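Alpha-L-rhamnosidase (Aspergillus terreus, PDB 6GSZ) probably hydrolyses terminal non-reducing alpha-L-rhamnose residues from alpha-L-rhamnosides, as a calcium-binding glycoside hydrolase. Local coordinates at residues A[110-115]-A[242-247]; A[149-154]-A[229-234]. All blocks are in the same frame, centred on the assembly; numbering follows the deposited sequence.

Contact 1: residues A[110-115]-A[242-247]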
ATOM      1  N   ASP A 110      23.014  14.050 -15.449  1.00 15.55           N
ATOM      2  CA  ASP A 110      21.803  14.247 -16.238  1.00 14.76           C
ATOM      3  C   ASP A 110      20.932  15.384 -15.674  1.00 13.71           C
ATOM      4  O   ASP A 110      20.025  15.844 -16.345  1.00 15.25           O
ATOM      5  CB  ASP A 110      20.977  12.946 -16.313  1.00 14.76           C
ATOM      6  CG  ASP A 110      21.564  11.888 -17.231  1.00 17.54           C
ATOM      7  OD1 ASP A 110      22.233  12.255 -18.238  1.00 20.84           O
ATOM      8  OD2 ASP A 110      21.344  10.718 -16.923  1.00 20.14           O
ATOM      9  N   TRP A 111      21.194  15.798 -14.424  1.00 13.50           N
ATOM     10  CA  TRP A 111      20.501  16.964 -13.814  1.00 12.27           C
ATOM     11  C   TRP A 111      21.077  18.308 -14.264  1.00 15.56           C
ATOM     12  O   TRP A 111      20.534  19.338 -13.870  1.00 15.54           O
ATOM     13  CB  TRP A 111      20.504  16.847 -12.277  1.00 12.62           C
ATOM     14  CG  TRP A 111      19.598  15.788 -11.745  1.00 12.16           C
ATOM     15  CD1 TRP A 111      19.839  14.457 -11.570  1.00 13.77           C
ATOM     16  CD2 TRP A 111      18.209  15.992 -11.423  1.00 11.54           C
ATOM     17  NE1 TRP A 111      18.719  13.842 -11.090  1.00 14.04           N
ATOM     18  CE2 TRP A 111      17.682  14.730 -11.040  1.00 12.52           C
ATOM     19  CE3 TRP A 111      17.382  17.123 -11.423  1.00 11.10           C
ATOM     20  CZ2 TRP A 111      16.371  14.593 -10.607  1.00 13.43           C
ATOM     21  CZ3 TRP A 111      16.071  16.967 -11.021  1.00 11.49           C
ATOM     22  CH2 TRP A 111      15.571  15.705 -10.661  1.00 12.52           C
ATOM     23  N   HIS A 112      22.165  18.281 -15.045  1.00 16.86           N
ATOM     24  CA  HIS A 112      22.751  19.488 -15.592  1.00 20.03           C
ATOM     25  C   HIS A 112      23.078  20.412 -14.410  1.00 19.24           C
ATOM     26  O   HIS A 112      23.675  19.990 -13.395  1.00 22.19           O
ATOM     27  CB  HIS A 112      21.834  19.996 -16.726  1.00 21.35           C
ATOM     28  CG  HIS A 112      21.963  19.162 -17.968  1.00 27.30           C
ATOM     29  ND1 HIS A 112      22.624  19.609 -19.095  1.00 31.65           N
ATOM     30  CD2 HIS A 112      21.524  17.910 -18.277  1.00 30.56           C
ATOM     31  CE1 HIS A 112      22.616  18.661 -20.025  1.00 30.21           C
ATOM     32  NE2 HIS A 112      21.959  17.597 -19.545  1.00 31.55           N
ATOM     33  N   ASP A 113      22.689  21.654 -14.464  1.00 20.86           N
ATOM     34  CA  ASP A 113      23.171  22.532 -13.365  0.50 21.79           C
ATOM     35  C   ASP A 113      22.103  22.687 -12.270  1.00 19.08           C
ATOM     36  O   ASP A 113      22.180  23.560 -11.441  1.00 18.72           O
ATOM     37  CB  ASP A 113      23.686  23.883 -13.877  0.50 24.44           C
ATOM     38  CG  ASP A 113      22.780  24.608 -14.857  0.50 28.46           C
ATOM     39  OD1 ASP A 113      21.951  23.928 -15.501  0.50 29.13           O
ATOM     40  OD2 ASP A 113      22.928  25.858 -14.988  0.50 28.47           O
ATOM     41  N   ALA A 114      21.107  21.822 -12.244  1.00 15.03           N
ATOM     42  CA  ALA A 114      20.047  21.929 -11.230  1.00 13.47           C
ATOM     43  C   ALA A 114      20.629  21.593  -9.863  1.00 13.63           C
ATOM     44  O   ALA A 114      21.362  20.601  -9.703  1.00 15.30           O
ATOM     45  CB  ALA A 114      18.884  21.066 -11.560  1.00 15.05           C
ATOM     46  N   VAL A 115      20.322  22.462  -8.897  1.00 13.13           N
ATOM     47  CA  VAL A 115      20.729  22.263  -7.505  1.00 12.49           C
ATOM     48  C   VAL A 115      19.515  22.462  -6.586  1.00 11.11           C
ATOM     49  O   VAL A 115      18.478  23.039  -6.957  1.00 12.01           O
ATOM     50  CB  VAL A 115      21.869  23.207  -7.090  1.00 13.73           C
ATOM     51  CG1 VAL A 115      23.100  22.982  -7.955  1.00 15.92           C
ATOM     52  CG2 VAL A 115      21.444  24.663  -7.086  1.00 15.49           C
ATOM     53  N   LYS A 242      18.311  21.054 -27.008  1.00 24.55           N
ATOM     54  CA  LYS A 242      17.549  21.180 -25.769  1.00 22.73           C
ATOM     55  C   LYS A 242      17.870  22.488 -25.040  1.00 20.42           C
ATOM     56  O   LYS A 242      19.031  22.947 -24.996  1.00 24.71           O
ATOM     57  CB  LYS A 242      17.790  19.963 -24.863  1.00 22.81           C
ATOM     58  CG  LYS A 242      17.295  18.658 -25.459  1.00 26.51           C
ATOM     59  CD  LYS A 242      17.430  17.396 -24.632  1.00 31.02           C
ATOM     60  CE  LYS A 242      17.039  16.205 -25.486  1.00 36.26           C
ATOM     61  NZ  LYS A 242      16.591  15.048 -24.672  1.00 42.66           N
ATOM     62  N   LEU A 243      16.832  23.005 -24.384  1.00 17.98           N
ATOM     63  CA  LEU A 243      16.927  24.088 -23.405  0.50 17.54           C
ATOM     64  C   LEU A 243      16.756  23.487 -22.001  1.00 16.52           C
ATOM     65  O   LEU A 243      15.876  22.659 -21.789  1.00 18.15           O
ATOM     66  CB  LEU A 243      15.831  25.104 -23.763  0.50 20.54           C
ATOM     67  CG  LEU A 243      15.494  26.220 -22.770  0.50 25.26           C
ATOM     68  CD1 LEU A 243      16.659  27.184 -22.575  0.50 27.72           C
ATOM     69  CD2 LEU A 243      14.269  26.992 -23.257  0.50 25.41           C
ATOM     70  N   TYR A 244      17.607  23.908 -21.071  1.00 17.03           N
ATOM     71  CA  TYR A 244      17.613  23.457 -19.660  1.00 16.30           C
ATOM     72  C   TYR A 244      17.312  24.627 -18.730  1.00 15.28           C
ATOM     73  O   TYR A 244      18.030  25.619 -18.749  1.00 20.64           O
ATOM     74  CB  TYR A 244      18.964  22.862 -19.284  1.00 17.67           C
ATOM     75  CG  TYR A 244      19.303  21.664 -20.120  1.00 20.55           C
ATOM     76  CD1 TYR A 244      19.991  21.792 -21.324  1.00 24.00           C
ATOM     77  CD2 TYR A 244      18.934  20.410 -19.701  1.00 22.89           C
ATOM     78  CE1 TYR A 244      20.277  20.685 -22.098  1.00 27.70           C
ATOM     79  CE2 TYR A 244      19.206  19.291 -20.468  1.00 27.18           C
ATOM     80  CZ  TYR A 244      19.868  19.435 -21.672  1.00 25.45           C
ATOM     81  OH  TYR A 244      20.163  18.339 -22.408  1.00 32.79           O
ATOM     82  N   ILE A 245      16.280  24.507 -17.894  1.00 14.29           N
ATOM     83  CA  ILE A 245      15.940  25.565 -16.958  1.00 13.57           C
ATOM     84  C   ILE A 245      16.038  24.939 -15.578  1.00 13.60           C
ATOM     85  O   ILE A 245      15.110  24.212 -15.140  1.00 15.70           O
ATOM     86  CB  ILE A 245      14.523  26.142 -17.168  1.00 15.53           C
ATOM     87  CG1 ILE A 245      14.253  26.578 -18.606  1.00 20.33           C
ATOM     88  CG2 ILE A 245      14.295  27.298 -16.183  1.00 16.82           C
ATOM     89  CD1 ILE A 245      15.176  27.644 -19.081  1.00 26.27           C
ATOM     90  N   PRO A 246      17.184  25.113 -14.903  1.00 14.16           N
ATOM     91  CA  PRO A 246      17.403  24.494 -13.608  1.00 13.52           C
ATOM     92  C   PRO A 246      16.884  25.307 -12.432  1.00 11.83           C
ATOM     93  O   PRO A 246      16.855  26.558 -12.493  1.00 13.49           O
ATOM     94  CB  PRO A 246      18.937  24.393 -13.543  1.00 14.90           C
ATOM     95  CG  PRO A 246      19.376  25.679 -14.216  1.00 18.08           C
ATOM     96  CD  PRO A 246      18.387  25.831 -15.359  1.00 18.38           C
ATOM     97  N   SER A 247      16.633  24.637 -11.303  1.00 12.26           N
ATOM     98  CA  SER A 247      16.582  25.302 -10.011  1.00 12.26           C
ATOM     99  C   SER A 247      17.984  25.787  -9.682  1.00 12.82           C
ATOM    100  O   SER A 247      18.957  25.037  -9.725  1.00 13.87           O
ATOM    101  CB  SER A 247      16.049  24.386  -8.939  1.00 12.35           C
ATOM    102  OG  SER A 247      16.693  23.112  -8.947  1.00 11.97           O
TER

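Contact 2: residues A[149-154]-A[229-234]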
ATOM      1  N   LEU A 149       9.407  18.087 -17.011  1.00 11.35           N
ATOM      2  CA  LEU A 149       9.791  18.630 -15.706  1.00 12.02           C
ATOM      3  C   LEU A 149      10.202  17.461 -14.825  1.00 10.78           C
ATOM      4  O   LEU A 149       9.410  16.501 -14.677  1.00 12.16           O
ATOM      5  CB  LEU A 149       8.647  19.391 -15.042  1.00 12.29           C
ATOM      6  CG  LEU A 149       9.015  20.014 -13.699  1.00 12.19           C
ATOM      7  CD1 LEU A 149      10.052  21.130 -13.860  1.00 13.49           C
ATOM      8  CD2 LEU A 149       7.781  20.547 -13.011  1.00 13.54           C
ATOM      9  N   TYR A 150      11.406  17.541 -14.269  1.00 10.11           N
ATOM     10  CA  TYR A 150      11.943  16.591 -13.325  1.00 10.26           C
ATOM     11  C   TYR A 150      12.046  17.301 -11.983  1.00  9.89           C
ATOM     12  O   TYR A 150      12.600  18.428 -11.933  1.00 11.17           O
ATOM     13  CB  TYR A 150      13.317  16.145 -13.782  1.00 10.74           C
ATOM     14  CG  TYR A 150      13.323  15.561 -15.161  1.00 10.50           C
ATOM     15  CD1 TYR A 150      12.924  14.256 -15.367  1.00 10.20           C
ATOM     16  CD2 TYR A 150      13.746  16.271 -16.271  1.00 11.70           C
ATOM     17  CE1 TYR A 150      12.962  13.684 -16.629  1.00 11.46           C
ATOM     18  CE2 TYR A 150      13.798  15.693 -17.532  1.00 12.33           C
ATOM     19  CZ  TYR A 150      13.397  14.383 -17.718  1.00 12.80           C
ATOM     20  OH  TYR A 150      13.484  13.863 -18.997  1.00 13.49           O
ATOM     21  N   ILE A 151      11.435  16.775 -10.918  1.00  9.34           N
ATOM     22  CA  ILE A 151      11.265  17.595  -9.730  1.00  9.72           C
ATOM     23  C   ILE A 151      11.144  16.741  -8.484  1.00  9.14           C
ATOM     24  O   ILE A 151      10.515  15.669  -8.496  1.00  9.96           O
ATOM     25  CB  ILE A 151      10.040  18.507  -9.924  1.00  9.75           C
ATOM     26  CG1 ILE A 151       9.806  19.414  -8.714  1.00 10.36           C
ATOM     27  CG2 ILE A 151       8.799  17.728 -10.312  1.00 10.48           C
ATOM     28  CD1 ILE A 151       8.899  20.605  -8.990  1.00 11.20           C
ATOM     29  N   THR A 152      11.710  17.240  -7.398  1.00  8.95           N
ATOM     30  CA  THR A 152      11.464  16.722  -6.085  1.00  9.34           C
ATOM     31  C   THR A 152      11.631  17.836  -5.062  1.00  8.72           C
ATOM     32  O   THR A 152      11.962  18.966  -5.394  1.00 10.65           O
ATOM     33  CB  THR A 152      12.361  15.527  -5.738  1.00 10.59           C
ATOM     34  OG1 THR A 152      11.823  14.863  -4.595  1.00 11.12           O
ATOM     35  CG2 THR A 152      13.805  15.886  -5.486  1.00 12.12           C
ATOM     36  N   ALA A 153      11.374  17.507  -3.798  1.00  9.76           N
ATOM     37  CA  ALA A 153      11.535  18.481  -2.730  1.00  9.25           C
ATOM     38  C   ALA A 153      12.172  17.831  -1.519  1.00 10.26           C
ATOM     39  O   ALA A 153      12.037  16.600  -1.296  1.00 12.22           O
ATOM     40  CB  ALA A 153      10.184  19.018  -2.320  1.00 11.93           C
ATOM     41  N   LEU A 154      12.830  18.669  -0.731  1.00 11.15           N
ATOM     42  CA  LEU A 154      13.171  18.336   0.635  1.00 10.65           C
ATOM     43  C   LEU A 154      11.965  18.785   1.462  1.00  9.89           C
ATOM     44  O   LEU A 154      11.909  19.930   1.963  1.00 11.23           O
ATOM     45  CB  LEU A 154      14.473  19.020   1.027  1.00 11.51           C
ATOM     46  CG  LEU A 154      15.760  18.363   0.548  1.00 14.64           C
ATOM     47  CD1 LEU A 154      15.819  18.211  -0.954  1.00 17.53           C
ATOM     48  CD2 LEU A 154      16.945  19.152   1.107  1.00 14.48           C
ATOM     49  N   LEU A 229      13.933  22.755  -2.818  1.00 10.24           N
ATOM     50  CA  LEU A 229      13.345  22.388  -4.120  1.00 10.31           C
ATOM     51  C   LEU A 229      14.491  21.993  -5.064  1.00 10.46           C
ATOM     52  O   LEU A 229      15.490  22.692  -5.180  1.00 11.31           O
ATOM     53  CB  LEU A 229      12.648  23.622  -4.711  1.00 11.90           C
ATOM     54  CG  LEU A 229      12.147  23.479  -6.146  1.00 12.49           C
ATOM     55  CD1 LEU A 229      11.077  22.411  -6.255  1.00 13.12           C
ATOM     56  CD2 LEU A 229      11.682  24.800  -6.693  1.00 13.40           C
ATOM     57  N   LEU A 230      14.319  20.871  -5.778  1.00  9.96           N
ATOM     58  CA  LEU A 230      15.186  20.531  -6.909  1.00 11.03           C
ATOM     59  C   LEU A 230      14.292  20.397  -8.140  1.00 11.12           C
ATOM     60  O   LEU A 230      13.340  19.582  -8.120  1.00 11.49           O
ATOM     61  CB  LEU A 230      15.894  19.204  -6.623  1.00 10.78           C
ATOM     62  CG  LEU A 230      16.811  18.696  -7.757  1.00 11.93           C
ATOM     63  CD1 LEU A 230      17.990  19.664  -7.982  1.00 12.53           C
ATOM     64  CD2 LEU A 230      17.311  17.288  -7.459  1.00 12.64           C
ATOM     65  N   SER A 231      14.649  21.066  -9.239  1.00 10.97           N
ATOM     66  CA  SER A 231      13.788  21.121 -10.428  0.50 11.18           C
ATOM     67  C   SER A 231      14.672  21.244 -11.675  1.00 12.31           C
ATOM     68  O   SER A 231      15.586  22.051 -11.673  1.00 14.00           O
ATOM     69  CB  SER A 231      12.810  22.276 -10.295  0.50 12.93           C
ATOM     70  OG  SER A 231      11.888  22.365 -11.379  0.50 14.29           O
ATOM     71  N   LEU A 232      14.346  20.519 -12.732  1.00 11.42           N
ATOM     72  CA  LEU A 232      14.936  20.750 -14.030  1.00 10.82           C
ATOM     73  C   LEU A 232      13.825  20.664 -15.074  1.00 11.42           C
ATOM     74  O   LEU A 232      13.174  19.605 -15.194  1.00 11.72           O
ATOM     75  CB  LEU A 232      16.031  19.719 -14.324  1.00 10.54           C
ATOM     76  CG  LEU A 232      16.745  19.911 -15.669  1.00 11.74           C
ATOM     77  CD1 LEU A 232      17.518  21.233 -15.663  1.00 13.48           C
ATOM     78  CD2 LEU A 232      17.620  18.686 -16.002  1.00 13.52           C
ATOM     79  N   LEU A 233      13.643  21.730 -15.846  1.00 12.71           N
ATOM     80  CA  LEU A 233      12.768  21.761 -17.006  0.50 12.66           C
ATOM     81  C   LEU A 233      13.640  21.593 -18.250  1.00 13.90           C
ATOM     82  O   LEU A 233      14.630  22.290 -18.409  1.00 15.88           O
ATOM     83  CB  LEU A 233      12.014  23.087 -17.065  0.50 16.92           C
ATOM     84  CG  LEU A 233      11.012  23.193 -18.211  0.50 21.62           C
ATOM     85  CD1 LEU A 233       9.781  22.381 -17.910  0.50 24.30           C
ATOM     86  CD2 LEU A 233      10.635  24.640 -18.460  0.50 23.30           C
ATOM     87  N   VAL A 234      13.320  20.591 -19.075  1.00 13.44           N
ATOM     88  CA  VAL A 234      14.055  20.318 -20.297  1.00 14.63           C
ATOM     89  C   VAL A 234      13.075  20.483 -21.461  1.00 14.48           C
ATOM     90  O   VAL A 234      12.077  19.736 -21.542  1.00 15.60           O
ATOM     91  CB  VAL A 234      14.656  18.902 -20.282  1.00 14.69           C
ATOM     92  CG1 VAL A 234      15.510  18.697 -21.522  1.00 17.36           C
ATOM     93  CG2 VAL A 234      15.489  18.641 -19.040  1.00 14.37           C
TER

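Contact 1: residues A[110-115]-A[242-247]
A type II' beta turn from Trp111 to Ala114 brings the loop before strand 116-119 against strand 242-246, an outermost strand of its sheet, and three different kinds of contact follow one another from His112 to Val115. At the solvent-exposed end, the imidazole of His112 lies on the phenol of Tyr244 in a face-to-face stack, planes 16° apart and centroids 3.7 Å from each other. The stack is slightly displaced: Tyr244 CE2 sits over the centre of the imidazole, while His112 ND1 sits over the centre of the phenol. His112 CE1 makes the closest approach, 3.3 Å from Tyr244 CZ. Tyr244 has CG anti to its carbonyl carbon (chi1 -61°), which starts its ring off on the side of the strand where His112 lies.

In the middle, Pro246 packs against Asp113 and Ala114. In the conformer described, Asp113 OD1 lies 3.4 Å from Pro246 CG, and Pro246 CB packs 3.6 Å from Ala114 CA. The far end is polar. Val115 N donates a nearly straight bond to Ser247 O (3.0 Å, 172°), and Ser247 OG returns one to Val115 O at 2.7 Å, so the serine grips both backbone polar groups of Val115. The same OG also accepts from Ser231 N, which ties the loop to the next strand inwards.

Behind the turn, Trp111 and Ala114 pack on Leu230 of strand 228-237, and Trp111 meets Tyr184 edge-to-face. On the opposite face of strand 242-246, Leu243 and Ile245 rest on strand 132-140.

Contact 2: residues A[149-154]-A[229-234]
Strands 149-154 and 229-234 run antiparallel, 178° between their directions and 4.7 Å apart at closest approach, and their side chains interlock on both faces of the sheet. On the face of Leu149, Ile151 and Ala153, the small Ser231 makes a dip between two larger neighbours. Leu149 has CG anti to its backbone N (chi1 -178°), and its CD1 dips into that hollow, 3.3 Å from Ser231 OG in the conformer described. Two residues along the same strand, the extended Ile151 brings its CD1 up to Leu229 CD1 at 3.9 Å, so two methyl tips meet diagonally instead of straight across the pair.

The other face carries Tyr150 and Thr152 against Leu230, Leu232 and Val234. Here the Tyr150 ring presents an edge to the valine: Val234 CG2 lies in the ring plane, 3.7 Å from Tyr150 CE2. Thr152 lays its CG2 against Leu230 CB at 4.1 Å, while its OG1 bonds to Glu183 O of the next strand.

Four backbone bonds fix this fit, two each for the pairs Tyr150-Leu232 and Thr152-Leu230. Between them, Ser231 CA makes a CA-H...O contact with Tyr150 O at 3.3 Å. The alternation of hydrogen-bonded and non-hydrogen-bonded pairs is that of a regular antiparallel strand pair, and the packing of Leu149 and Ile151 on strand 196-205 of a second sheet makes the arrangement a beta sandwich.

How the contacts relate
From the N terminus, the chain passes through 110-115, forms strand 144-154, runs on through strands 182-188 and 196-205, and returns as strand 228-237. Contact 2 closes that excursion. A short turn then leads into strand 242-246, where contact 1 closes the wider loop, so contact 2 is nested inside contact 1. Their centres are about 9 Å apart, and strands 228-237 and 242-246 are sheet neighbours: Ile245 N probably bonds to Leu233 O, and Ser247 N to Ser231 O. Leu230 CD1 packs against Val115 C at 3.5 Å. Together the two contacts join the loop before strand 116-119, one edge strand of the sheet and two of its inner strands.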